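PDB 3DC4: kinesin-like protein Nod from Drosophila melanogaster, which hydrolyses ATP through its kinesin motor domain, binds microtubules and their plus ends, and is required for distributive segregation of non-exchange chromosomes in meiosis. Local coordinates for residues E162-L167 with M174-A179; R236-D241 with Q297-A302; P286-D289 with T293-L296. All blocks are in the same frame, centred on the assembly; numbering follows the deposited sequence.

Contact 1: E162-L167 with M174-A179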
ATOM      1  N   GLU A 162       8.322 -11.267 -10.774  1.00 43.09           N
ATOM      2  CA  GLU A 162       7.959 -12.294  -9.802  1.00 42.51           C
ATOM      3  C   GLU A 162       9.145 -12.877  -9.049  1.00 42.11           C
ATOM      4  O   GLU A 162       9.266 -14.092  -8.916  1.00 41.99           O
ATOM      5  CB  GLU A 162       7.183 -13.421 -10.485  1.00 42.58           C
ATOM      6  CG  GLU A 162       5.773 -13.027 -10.867  1.00 41.83           C
ATOM      7  CD  GLU A 162       4.992 -12.494  -9.680  1.00 42.67           C
ATOM      8  OE1 GLU A 162       4.754 -13.268  -8.725  1.00 40.58           O
ATOM      9  OE2 GLU A 162       4.626 -11.297  -9.701  1.00 42.04           O
ATOM     10  N   LYS A 163      10.010 -12.000  -8.554  1.00 41.19           N
ATOM     11  CA  LYS A 163      11.183 -12.407  -7.797  1.00 40.54           C
ATOM     12  C   LYS A 163      11.485 -11.352  -6.742  1.00 38.47           C
ATOM     13  O   LYS A 163      11.698 -10.184  -7.065  1.00 38.14           O
ATOM     14  CB  LYS A 163      12.382 -12.572  -8.728  1.00 42.61           C
ATOM     15  CG  LYS A 163      12.186 -13.626  -9.812  1.00 46.49           C
ATOM     16  CD  LYS A 163      13.418 -13.761 -10.689  1.00 48.88           C
ATOM     17  CE  LYS A 163      13.739 -12.454 -11.397  1.00 50.85           C
ATOM     18  NZ  LYS A 163      14.947 -12.581 -12.261  1.00 53.28           N
ATOM     19  N   PRO A 164      11.498 -11.753  -5.464  1.00 37.45           N
ATOM     20  CA  PRO A 164      11.773 -10.849  -4.343  1.00 36.09           C
ATOM     21  C   PRO A 164      13.252 -10.478  -4.199  1.00 35.46           C
ATOM     22  O   PRO A 164      14.133 -11.335  -4.307  1.00 33.14           O
ATOM     23  CB  PRO A 164      11.251 -11.630  -3.144  1.00 36.94           C
ATOM     24  CG  PRO A 164      11.551 -13.040  -3.527  1.00 36.84           C
ATOM     25  CD  PRO A 164      11.111 -13.087  -4.971  1.00 36.92           C
ATOM     26  N   PHE A 165      13.504  -9.196  -3.949  1.00 33.56           N
ATOM     27  CA  PHE A 165      14.853  -8.667  -3.778  1.00 33.60           C
ATOM     28  C   PHE A 165      14.930  -7.770  -2.543  1.00 33.24           C
ATOM     29  O   PHE A 165      14.105  -6.870  -2.364  1.00 33.55           O
ATOM     30  CB  PHE A 165      15.264  -7.857  -5.009  1.00 35.33           C
ATOM     31  CG  PHE A 165      15.468  -8.690  -6.239  1.00 38.39           C
ATOM     32  CD1 PHE A 165      16.657  -9.389  -6.429  1.00 39.87           C
ATOM     33  CD2 PHE A 165      14.465  -8.798  -7.197  1.00 39.28           C
ATOM     34  CE1 PHE A 165      16.845 -10.184  -7.557  1.00 40.23           C
ATOM     35  CE2 PHE A 165      14.641  -9.591  -8.329  1.00 40.90           C
ATOM     36  CZ  PHE A 165      15.835 -10.285  -8.508  1.00 40.85           C
ATOM     37  N   ASP A 166      15.925  -8.020  -1.697  1.00 31.50           N
ATOM     38  CA  ASP A 166      16.121  -7.235  -0.483  1.00 29.80           C
ATOM     39  C   ASP A 166      16.999  -6.038  -0.831  1.00 29.66           C
ATOM     40  O   ASP A 166      18.213  -6.174  -0.984  1.00 29.43           O
ATOM     41  CB  ASP A 166      16.806  -8.092   0.580  1.00 31.13           C
ATOM     42  CG  ASP A 166      16.812  -7.436   1.943  1.00 32.29           C
ATOM     43  OD1 ASP A 166      16.602  -6.204   2.027  1.00 31.06           O
ATOM     44  OD2 ASP A 166      17.040  -8.157   2.933  1.00 31.88           O
ATOM     45  N   LEU A 167      16.379  -4.868  -0.957  1.00 28.02           N
ATOM     46  CA  LEU A 167      17.091  -3.645  -1.321  1.00 29.29           C
ATOM     47  C   LEU A 167      17.934  -3.009  -0.221  1.00 28.89           C
ATOM     48  O   LEU A 167      18.624  -2.022  -0.469  1.00 30.49           O
ATOM     49  CB  LEU A 167      16.097  -2.605  -1.852  1.00 29.17           C
ATOM     50  CG  LEU A 167      15.672  -2.716  -3.321  1.00 30.39           C
ATOM     51  CD1 LEU A 167      15.284  -4.128  -3.660  1.00 33.08           C
ATOM     52  CD2 LEU A 167      14.534  -1.747  -3.595  1.00 28.95           C
ATOM     53  N   MET A 174      20.174 -10.051  -5.779  1.00 56.82           N
ATOM     54  CA  MET A 174      20.076 -11.499  -5.649  1.00 59.32           C
ATOM     55  C   MET A 174      18.677 -11.913  -5.202  1.00 60.20           C
ATOM     56  O   MET A 174      18.173 -11.434  -4.188  1.00 59.58           O
ATOM     57  CB  MET A 174      21.104 -12.010  -4.636  1.00 60.93           C
ATOM     58  CG  MET A 174      22.536 -12.003  -5.137  1.00 63.11           C
ATOM     59  SD  MET A 174      22.765 -13.148  -6.513  1.00 65.33           S
ATOM     60  CE  MET A 174      22.550 -14.723  -5.673  1.00 64.90           C
ATOM     61  N   PRO A 175      18.033 -12.812  -5.961  1.00 61.85           N
ATOM     62  CA  PRO A 175      16.685 -13.300  -5.651  1.00 63.25           C
ATOM     63  C   PRO A 175      16.604 -13.959  -4.276  1.00 64.87           C
ATOM     64  O   PRO A 175      17.599 -14.474  -3.771  1.00 64.94           O
ATOM     65  CB  PRO A 175      16.416 -14.297  -6.775  1.00 62.98           C
ATOM     66  CG  PRO A 175      17.201 -13.738  -7.918  1.00 62.58           C
ATOM     67  CD  PRO A 175      18.496 -13.347  -7.254  1.00 62.51           C
ATOM     68  N   MET A 176      15.417 -13.938  -3.676  1.00 66.96           N
ATOM     69  CA  MET A 176      15.203 -14.558  -2.369  1.00 69.00           C
ATOM     70  C   MET A 176      14.253 -15.738  -2.535  1.00 71.02           C
ATOM     71  O   MET A 176      13.486 -15.794  -3.496  1.00 71.09           O
ATOM     72  CB  MET A 176      14.593 -13.561  -1.381  1.00 68.58           C
ATOM     73  CG  MET A 176      15.490 -12.394  -1.013  1.00 68.30           C
ATOM     74  SD  MET A 176      14.750 -11.376   0.287  1.00 68.19           S
ATOM     75  CE  MET A 176      13.635 -10.361  -0.676  1.00 67.49           C
ATOM     76  N   VAL A 177      14.301 -16.677  -1.597  1.00 73.59           N
ATOM     77  CA  VAL A 177      13.439 -17.850  -1.660  1.00 76.39           C
ATOM     78  C   VAL A 177      13.239 -18.497  -0.291  1.00 78.13           C
ATOM     79  O   VAL A 177      14.196 -18.714   0.455  1.00 78.68           O
ATOM     80  CB  VAL A 177      14.015 -18.902  -2.641  1.00 76.70           C
ATOM     81  CG1 VAL A 177      15.413 -19.312  -2.206  1.00 76.75           C
ATOM     82  CG2 VAL A 177      13.097 -20.113  -2.709  1.00 77.31           C
ATOM     83  N   ALA A 178      11.984 -18.798   0.030  1.00 79.71           N
ATOM     84  CA  ALA A 178      11.627 -19.426   1.299  1.00 81.11           C
ATOM     85  C   ALA A 178      12.098 -18.611   2.499  1.00 82.06           C
ATOM     86  O   ALA A 178      12.282 -19.151   3.591  1.00 81.89           O
ATOM     87  CB  ALA A 178      12.212 -20.834   1.363  1.00 81.38           C
ATOM     88  N   ALA A 179      12.290 -17.312   2.296  1.00 83.25           N
ATOM     89  CA  ALA A 179      12.745 -16.437   3.368  1.00 84.17           C
ATOM     90  C   ALA A 179      12.352 -14.985   3.124  1.00 84.76           C
ATOM     91  O   ALA A 179      12.489 -14.142   4.009  1.00 85.00           O
ATOM     92  CB  ALA A 179      14.252 -16.548   3.520  1.00 84.29           C
TER
HETATM   93  O   HOH W   1      18.147  -9.428  -2.468  1.00 27.24           O

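Contact 2: R236-D241 with Q297-A302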
ATOM      1  N   ARG A 236       3.198  -4.808  11.339  1.00 20.02           N
ATOM      2  CA  ARG A 236       3.773  -4.225  10.147  1.00 18.83           C
ATOM      3  C   ARG A 236       2.840  -3.265   9.444  1.00 19.48           C
ATOM      4  O   ARG A 236       1.626  -3.458   9.437  1.00 18.64           O
ATOM      5  CB  ARG A 236       4.130  -5.332   9.147  1.00 20.11           C
ATOM      6  CG  ARG A 236       4.926  -6.520   9.698  1.00 20.36           C
ATOM      7  CD  ARG A 236       4.925  -7.666   8.674  1.00 21.16           C
ATOM      8  NE  ARG A 236       5.691  -8.842   9.088  1.00 23.35           N
ATOM      9  CZ  ARG A 236       5.314  -9.694  10.037  1.00 22.82           C
ATOM     10  NH1 ARG A 236       6.083 -10.736  10.335  1.00 24.61           N
ATOM     11  NH2 ARG A 236       4.172  -9.507  10.691  1.00 23.00           N
ATOM     12  N   MET A 237       3.416  -2.215   8.874  1.00 17.92           N
ATOM     13  CA  MET A 237       2.645  -1.287   8.071  1.00 17.28           C
ATOM     14  C   MET A 237       3.322  -1.390   6.719  1.00 16.09           C
ATOM     15  O   MET A 237       4.382  -0.810   6.499  1.00 17.02           O
ATOM     16  CB  MET A 237       2.714   0.164   8.560  1.00 18.65           C
ATOM     17  CG  MET A 237       2.138   1.118   7.509  1.00 23.66           C
ATOM     18  SD  MET A 237       1.327   2.587   8.130  1.00 26.75           S
ATOM     19  CE  MET A 237      -0.201   1.905   8.844  1.00 27.49           C
ATOM     20  N   ASN A 238       2.710  -2.162   5.831  1.00 15.91           N
ATOM     21  CA  ASN A 238       3.240  -2.372   4.498  1.00 15.38           C
ATOM     22  C   ASN A 238       2.742  -1.296   3.548  1.00 15.38           C
ATOM     23  O   ASN A 238       1.540  -1.174   3.310  1.00 16.14           O
ATOM     24  CB  ASN A 238       2.784  -3.724   3.956  1.00 16.33           C
ATOM     25  CG  ASN A 238       3.163  -4.876   4.868  1.00 16.52           C
ATOM     26  OD1 ASN A 238       4.346  -5.120   5.118  1.00 19.42           O
ATOM     27  ND2 ASN A 238       2.162  -5.580   5.382  1.00 17.43           N
ATOM     28  N   ILE A 239       3.673  -0.527   3.003  1.00 12.88           N
ATOM     29  CA  ILE A 239       3.347   0.511   2.046  1.00 15.25           C
ATOM     30  C   ILE A 239       3.766  -0.070   0.709  1.00 16.06           C
ATOM     31  O   ILE A 239       4.963  -0.192   0.410  1.00 16.82           O
ATOM     32  CB  ILE A 239       4.123   1.812   2.334  1.00 15.34           C
ATOM     33  CG1 ILE A 239       3.753   2.323   3.730  1.00 17.75           C
ATOM     34  CG2 ILE A 239       3.785   2.871   1.292  1.00 16.70           C
ATOM     35  CD1 ILE A 239       2.261   2.555   3.929  1.00 16.87           C
ATOM     36  N   VAL A 240       2.773  -0.448  -0.086  1.00 13.80           N
ATOM     37  CA  VAL A 240       3.033  -1.063  -1.378  1.00 15.60           C
ATOM     38  C   VAL A 240       2.784  -0.143  -2.566  1.00 14.84           C
ATOM     39  O   VAL A 240       1.725   0.470  -2.682  1.00 15.07           O
ATOM     40  CB  VAL A 240       2.173  -2.322  -1.537  1.00 15.04           C
ATOM     41  CG1 VAL A 240       2.615  -3.098  -2.760  1.00 19.46           C
ATOM     42  CG2 VAL A 240       2.276  -3.168  -0.276  1.00 18.53           C
ATOM     43  N   ASP A 241       3.774  -0.073  -3.447  1.00 14.87           N
ATOM     44  CA  ASP A 241       3.718   0.763  -4.638  1.00 17.97           C
ATOM     45  C   ASP A 241       3.935  -0.194  -5.812  1.00 18.97           C
ATOM     46  O   ASP A 241       5.071  -0.538  -6.146  1.00 18.99           O
ATOM     47  CB  ASP A 241       4.842   1.795  -4.549  1.00 19.54           C
ATOM     48  CG  ASP A 241       4.830   2.790  -5.685  1.00 20.93           C
ATOM     49  OD1 ASP A 241       5.806   3.562  -5.777  1.00 22.75           O
ATOM     50  OD2 ASP A 241       3.869   2.824  -6.480  1.00 22.58           O
ATOM     51  N   GLN A 297       2.226 -12.459   3.149  1.00 25.73           N
ATOM     52  CA  GLN A 297       1.469 -13.535   3.782  1.00 25.74           C
ATOM     53  C   GLN A 297       1.173 -13.294   5.258  1.00 24.41           C
ATOM     54  O   GLN A 297       0.051 -13.514   5.713  1.00 25.80           O
ATOM     55  CB  GLN A 297       2.215 -14.857   3.637  1.00 28.97           C
ATOM     56  CG  GLN A 297       1.376 -16.058   4.012  1.00 32.71           C
ATOM     57  CD  GLN A 297       2.141 -17.345   3.868  1.00 35.63           C
ATOM     58  OE1 GLN A 297       2.905 -17.513   2.920  1.00 38.15           O
ATOM     59  NE2 GLN A 297       1.940 -18.268   4.804  1.00 36.68           N
ATOM     60  N   ALA A 298       2.181 -12.849   6.003  1.00 24.88           N
ATOM     61  CA  ALA A 298       2.017 -12.589   7.429  1.00 25.55           C
ATOM     62  C   ALA A 298       1.085 -11.412   7.686  1.00 25.70           C
ATOM     63  O   ALA A 298       0.533 -11.283   8.775  1.00 25.61           O
ATOM     64  CB  ALA A 298       3.377 -12.327   8.076  1.00 25.22           C
ATOM     65  N   SER A 299       0.913 -10.547   6.691  1.00 25.68           N
ATOM     66  CA  SER A 299       0.041  -9.392   6.863  1.00 25.39           C
ATOM     67  C   SER A 299      -1.368  -9.638   6.329  1.00 26.93           C
ATOM     68  O   SER A 299      -2.293  -8.893   6.643  1.00 28.82           O
ATOM     69  CB  SER A 299       0.658  -8.163   6.193  1.00 23.72           C
ATOM     70  OG  SER A 299       1.866  -7.813   6.849  1.00 20.91           O
ATOM     71  N   LEU A 300      -1.522 -10.691   5.530  1.00 26.96           N
ATOM     72  CA  LEU A 300      -2.814 -11.052   4.961  1.00 28.33           C
ATOM     73  C   LEU A 300      -3.447 -12.146   5.813  1.00 29.41           C
ATOM     74  O   LEU A 300      -3.728 -13.245   5.338  1.00 30.48           O
ATOM     75  CB  LEU A 300      -2.633 -11.544   3.521  1.00 25.73           C
ATOM     76  CG  LEU A 300      -2.157 -10.473   2.531  1.00 26.77           C
ATOM     77  CD1 LEU A 300      -1.914 -11.084   1.164  1.00 26.28           C
ATOM     78  CD2 LEU A 300      -3.214  -9.369   2.451  1.00 26.57           C
ATOM     79  N   THR A 301      -3.667 -11.827   7.081  1.00 31.37           N
ATOM     80  CA  THR A 301      -4.241 -12.770   8.027  1.00 33.70           C
ATOM     81  C   THR A 301      -5.443 -12.184   8.753  1.00 34.00           C
ATOM     82  O   THR A 301      -5.805 -11.022   8.553  1.00 32.92           O
ATOM     83  CB  THR A 301      -3.190 -13.186   9.063  1.00 34.94           C
ATOM     84  OG1 THR A 301      -2.572 -12.013   9.608  1.00 37.71           O
ATOM     85  CG2 THR A 301      -2.127 -14.057   8.413  1.00 34.61           C
ATOM     86  N   ALA A 302      -6.064 -12.999   9.597  1.00 33.79           N
ATOM     87  CA  ALA A 302      -7.232 -12.568  10.352  1.00 33.30           C
ATOM     88  C   ALA A 302      -6.969 -11.295  11.141  1.00 31.46           C
ATOM     89  O   ALA A 302      -5.876 -11.090  11.669  1.00 32.17           O
ATOM     90  CB  ALA A 302      -7.683 -13.679  11.299  1.00 33.54           C
TER

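Contact 3: P286-D289 with T293-L296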
ATOM      1  N   PRO A 286      -4.391 -19.325  -1.187  1.00 39.88           N
ATOM      2  CA  PRO A 286      -3.480 -19.244  -2.332  1.00 37.91           C
ATOM      3  C   PRO A 286      -2.396 -18.177  -2.208  1.00 36.87           C
ATOM      4  O   PRO A 286      -2.218 -17.354  -3.106  1.00 35.52           O
ATOM      5  CB  PRO A 286      -4.426 -18.983  -3.499  1.00 37.44           C
ATOM      6  CG  PRO A 286      -5.475 -18.126  -2.869  1.00 39.14           C
ATOM      7  CD  PRO A 286      -5.732 -18.827  -1.549  1.00 39.25           C
ATOM      8  N   TYR A 287      -1.668 -18.197  -1.097  1.00 34.80           N
ATOM      9  CA  TYR A 287      -0.601 -17.229  -0.878  1.00 35.02           C
ATOM     10  C   TYR A 287       0.484 -17.336  -1.947  1.00 34.95           C
ATOM     11  O   TYR A 287       1.006 -16.322  -2.415  1.00 32.63           O
ATOM     12  CB  TYR A 287       0.027 -17.427   0.509  1.00 33.79           C
ATOM     13  CG  TYR A 287      -0.856 -17.000   1.666  1.00 32.98           C
ATOM     14  CD1 TYR A 287      -1.200 -17.896   2.677  1.00 31.11           C
ATOM     15  CD2 TYR A 287      -1.333 -15.688   1.757  1.00 32.21           C
ATOM     16  CE1 TYR A 287      -1.997 -17.498   3.749  1.00 30.69           C
ATOM     17  CE2 TYR A 287      -2.131 -15.280   2.824  1.00 29.16           C
ATOM     18  CZ  TYR A 287      -2.459 -16.189   3.817  1.00 31.47           C
ATOM     19  OH  TYR A 287      -3.251 -15.801   4.874  1.00 29.22           O
ATOM     20  N   ARG A 288       0.819 -18.561  -2.340  1.00 34.59           N
ATOM     21  CA  ARG A 288       1.863 -18.769  -3.338  1.00 35.25           C
ATOM     22  C   ARG A 288       1.446 -18.492  -4.777  1.00 33.70           C
ATOM     23  O   ARG A 288       2.221 -18.720  -5.706  1.00 32.43           O
ATOM     24  CB  ARG A 288       2.434 -20.187  -3.214  1.00 39.16           C
ATOM     25  CG  ARG A 288       3.237 -20.389  -1.940  1.00 44.26           C
ATOM     26  CD  ARG A 288       4.103 -21.633  -2.007  1.00 49.57           C
ATOM     27  NE  ARG A 288       5.039 -21.704  -0.886  1.00 53.35           N
ATOM     28  CZ  ARG A 288       6.027 -22.588  -0.792  1.00 55.08           C
ATOM     29  NH1 ARG A 288       6.211 -23.482  -1.756  1.00 56.30           N
ATOM     30  NH2 ARG A 288       6.831 -22.578   0.263  1.00 56.19           N
ATOM     31  N   ASP A 289       0.228 -17.994  -4.962  1.00 33.04           N
ATOM     32  CA  ASP A 289      -0.249 -17.666  -6.300  1.00 32.61           C
ATOM     33  C   ASP A 289       0.600 -16.549  -6.904  1.00 31.34           C
ATOM     34  O   ASP A 289       0.648 -16.387  -8.122  1.00 31.29           O
ATOM     35  CB  ASP A 289      -1.723 -17.246  -6.254  1.00 34.53           C
ATOM     36  CG  ASP A 289      -2.660 -18.376  -6.642  1.00 36.05           C
ATOM     37  OD1 ASP A 289      -2.247 -19.547  -6.536  1.00 36.30           O
ATOM     38  OD2 ASP A 289      -3.808 -18.095  -7.048  1.00 37.92           O
ATOM     39  N   THR A 293       1.593 -11.833  -2.704  1.00 23.97           N
ATOM     40  CA  THR A 293       0.814 -12.425  -1.624  1.00 23.87           C
ATOM     41  C   THR A 293       1.659 -13.331  -0.731  1.00 24.76           C
ATOM     42  O   THR A 293       1.259 -13.663   0.384  1.00 25.01           O
ATOM     43  CB  THR A 293      -0.407 -13.209  -2.175  1.00 24.50           C
ATOM     44  OG1 THR A 293       0.003 -14.069  -3.246  1.00 24.27           O
ATOM     45  CG2 THR A 293      -1.471 -12.239  -2.676  1.00 25.88           C
ATOM     46  N   THR A 294       2.827 -13.728  -1.223  1.00 24.71           N
ATOM     47  CA  THR A 294       3.728 -14.567  -0.447  1.00 26.19           C
ATOM     48  C   THR A 294       4.488 -13.670   0.532  1.00 25.78           C
ATOM     49  O   THR A 294       4.546 -13.951   1.729  1.00 26.91           O
ATOM     50  CB  THR A 294       4.726 -15.306  -1.369  1.00 26.64           C
ATOM     51  OG1 THR A 294       4.008 -16.232  -2.194  1.00 27.77           O
ATOM     52  CG2 THR A 294       5.754 -16.072  -0.548  1.00 27.67           C
ATOM     53  N   VAL A 295       5.048 -12.577   0.023  1.00 26.41           N
ATOM     54  CA  VAL A 295       5.783 -11.636   0.863  1.00 27.74           C
ATOM     55  C   VAL A 295       4.872 -11.021   1.923  1.00 27.12           C
ATOM     56  O   VAL A 295       5.289 -10.805   3.061  1.00 28.81           O
ATOM     57  CB  VAL A 295       6.398 -10.506   0.017  1.00 29.84           C
ATOM     58  CG1 VAL A 295       7.044  -9.465   0.927  1.00 30.17           C
ATOM     59  CG2 VAL A 295       7.431 -11.087  -0.939  1.00 28.44           C
ATOM     60  N   LEU A 296       3.623 -10.751   1.558  1.00 25.81           N
ATOM     61  CA  LEU A 296       2.688 -10.149   2.499  1.00 24.39           C
ATOM     62  C   LEU A 296       1.827 -11.194   3.218  1.00 23.90           C
ATOM     63  O   LEU A 296       0.827 -10.856   3.837  1.00 21.94           O
ATOM     64  CB  LEU A 296       1.784  -9.145   1.764  1.00 25.47           C
ATOM     65  CG  LEU A 296       2.493  -7.997   1.028  1.00 28.12           C
ATOM     66  CD1 LEU A 296       1.474  -7.163   0.271  1.00 27.23           C
ATOM     67  CD2 LEU A 296       3.259  -7.130   2.031  1.00 27.52           C
TER

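Contact 1: E162-L167 with M174-A179
The carbonyl oxygen of Pro164 takes the backbone N-H of Met176, with N to O 3.0 Å, and a C-H of Pro175 reaches the same oxygen, CA to O 3.5 Å. The N-H bond is bent, 131° at the hydrogen, and its donor lies 20° from the carbonyl plane. Two residues further along the strand, a water joins the chains: it accepts the N-H of Asp166 at 2.7 Å from N and donates to Met174 O. Proline probably suits Pro164 and Pro175 because it brings no N-H that would need a partner, and its ring stiffens an extended chain.

Met176 does most of the apolar work. Its CG stands anti to the carbonyl carbon (chi1 -66°), and the chain then bends at chi3, which carries the methyl back over the strand. There CE meets Pro164 CB at 3.7 Å and lies against the backbone between Phe165 and Asp166, while SD passes Asp166 CB. An unbranched, flexible thioether chain can bend in this way to lay its methyl on the strand. The bond from CA to CB of Phe165 leads away from the loop, yet CE1 comes within 3.6 Å of Pro175 CD, the two side chains lying side by side and pointing the same way. Arg207 makes a cation-pi contact with this ring.

Strand 164-166 pairs antiparallel with strand 151-160, as the backbone bonding of Phe165 with Glu158 records, and the loop after it folds back along its other side. The carboxylate of Asp166 turns to Thr185 N and Leu168 N. With one direct bond and one water-mediated link, the loop follows the strand without extending the sheet regularly; the methionine and proline contacts supply the rest of the hold.

Contact 2: R236-D241 with Q297-A302
Asn238 and Ser299 meet through a short hydrogen bond, ND2 to OG 2.7 Å, with 151° at the hydrogen. The serine oxygen lies 5° out of the amide plane, so the bond stays in that plane although it is moderately bent. Beside this bond the aliphatic part of Arg236 passes the same hydroxyl, CD to Ser299 OG 3.6 Å. The arginine chain is extended from CG to NE, and this length brings its guanidinium to Ala298, whose CB sits over the centre of one face, 3.8 Å from CZ. A methyl is small enough to rest on that face, and because it comes from above the plane it does not compete with the N-H groups, which lie in the plane.

Arg236 and Asn238 project from the same side of strand 234-241, the face on which the chain settles after helix 291-295. This strand belongs to the central mixed sheet of the kinesin motor domain, a P-loop NTPase fold, running parallel to strand 96-101 and antiparallel to strand 220-229. Further along it, Asp241 reaches Ser109 of the ADP pocket.

The second shell fixes the amide. Asn238 OD1 accepts from Thr225 OG1 on one neighbouring strand, and ND2 also donates to Thr97 OG1 on the other, so both ends of this buried group are used and its flip is settled. A leucine here would keep some of the bulk but is likely to leave Ser299 OG without its donor and the hydroxyls of Thr225 and Thr97 without their shared amide partner. Ser299 itself packs on Thr97, and the turn that presents it is held by the backbone bond from Leu300 N to Gln297 O, 3.2 Å.

Contact 3: P286-D289 with T293-L296
Tyr287 O is gripped by the hydroxyl of Thr293, which donates to it at an OG1 to O distance of 2.6 Å. The approach is off the axis of the carbonyl, 132° at the oxygen, with the donor 32° from its plane. A chi1 of 48° sets Thr293 OG1 between its own backbone N and carbonyl carbon, and from there it faces the 3-10 segment; Thr293 OG1 is also hydrogen-bonded to Ser290 OG. The second threonine brings its hydroxyl to the same carbonyl, Thr294 OG1 to Tyr287 O 3.0 Å, but Ser290 O is a second acceptor within reach of that one proton. Threonine suits both positions, since its hydroxyl sits close to the backbone and its beta-branch limits rotation about chi1.

Within the 3-10 segment, Asp289 N donates to Pro286 O at 3.1 Å. The carboxylate of Asp289 forms a salt bridge with Lys273 of helix 267-279, and Tyr287 packs on Val274 of the same helix. The tyrosine ring brings CD2 to 3.6 Å from Thr293 O, and its hydroxyl is hydrogen-bonded to Leu300 O beyond the helix.

The carbonyl of Tyr287 thus meets hydroxyls from two successive residues of helix 291-295. The link is made by side-chain hydroxyls on a backbone carbonyl, which joins the 3-10 segment to the short helix without a backbone hydrogen bond between the two segments.

Overall arrangement
From the N terminus, contact 1 comes first: strand 164-166 at the margin of the central sheet is met by the loop that follows it, a closure with six residues between its segments. It is complete before contact 2 opens on strand 234-241 of the same sheet, with the centres of the two about 17 Å apart. Contact 2 closes a far longer excursion, which includes helix 267-279, and contact 3 nests inside it, where segment 286-289 meets helix 291-295. Contacts 2 and 3 touch, Leu296 packing on Asn238 and Gln297 on Tyr287. Together they tie the short helix and its flanks to the sheet; contact 1 approaches contact 3 without touching it.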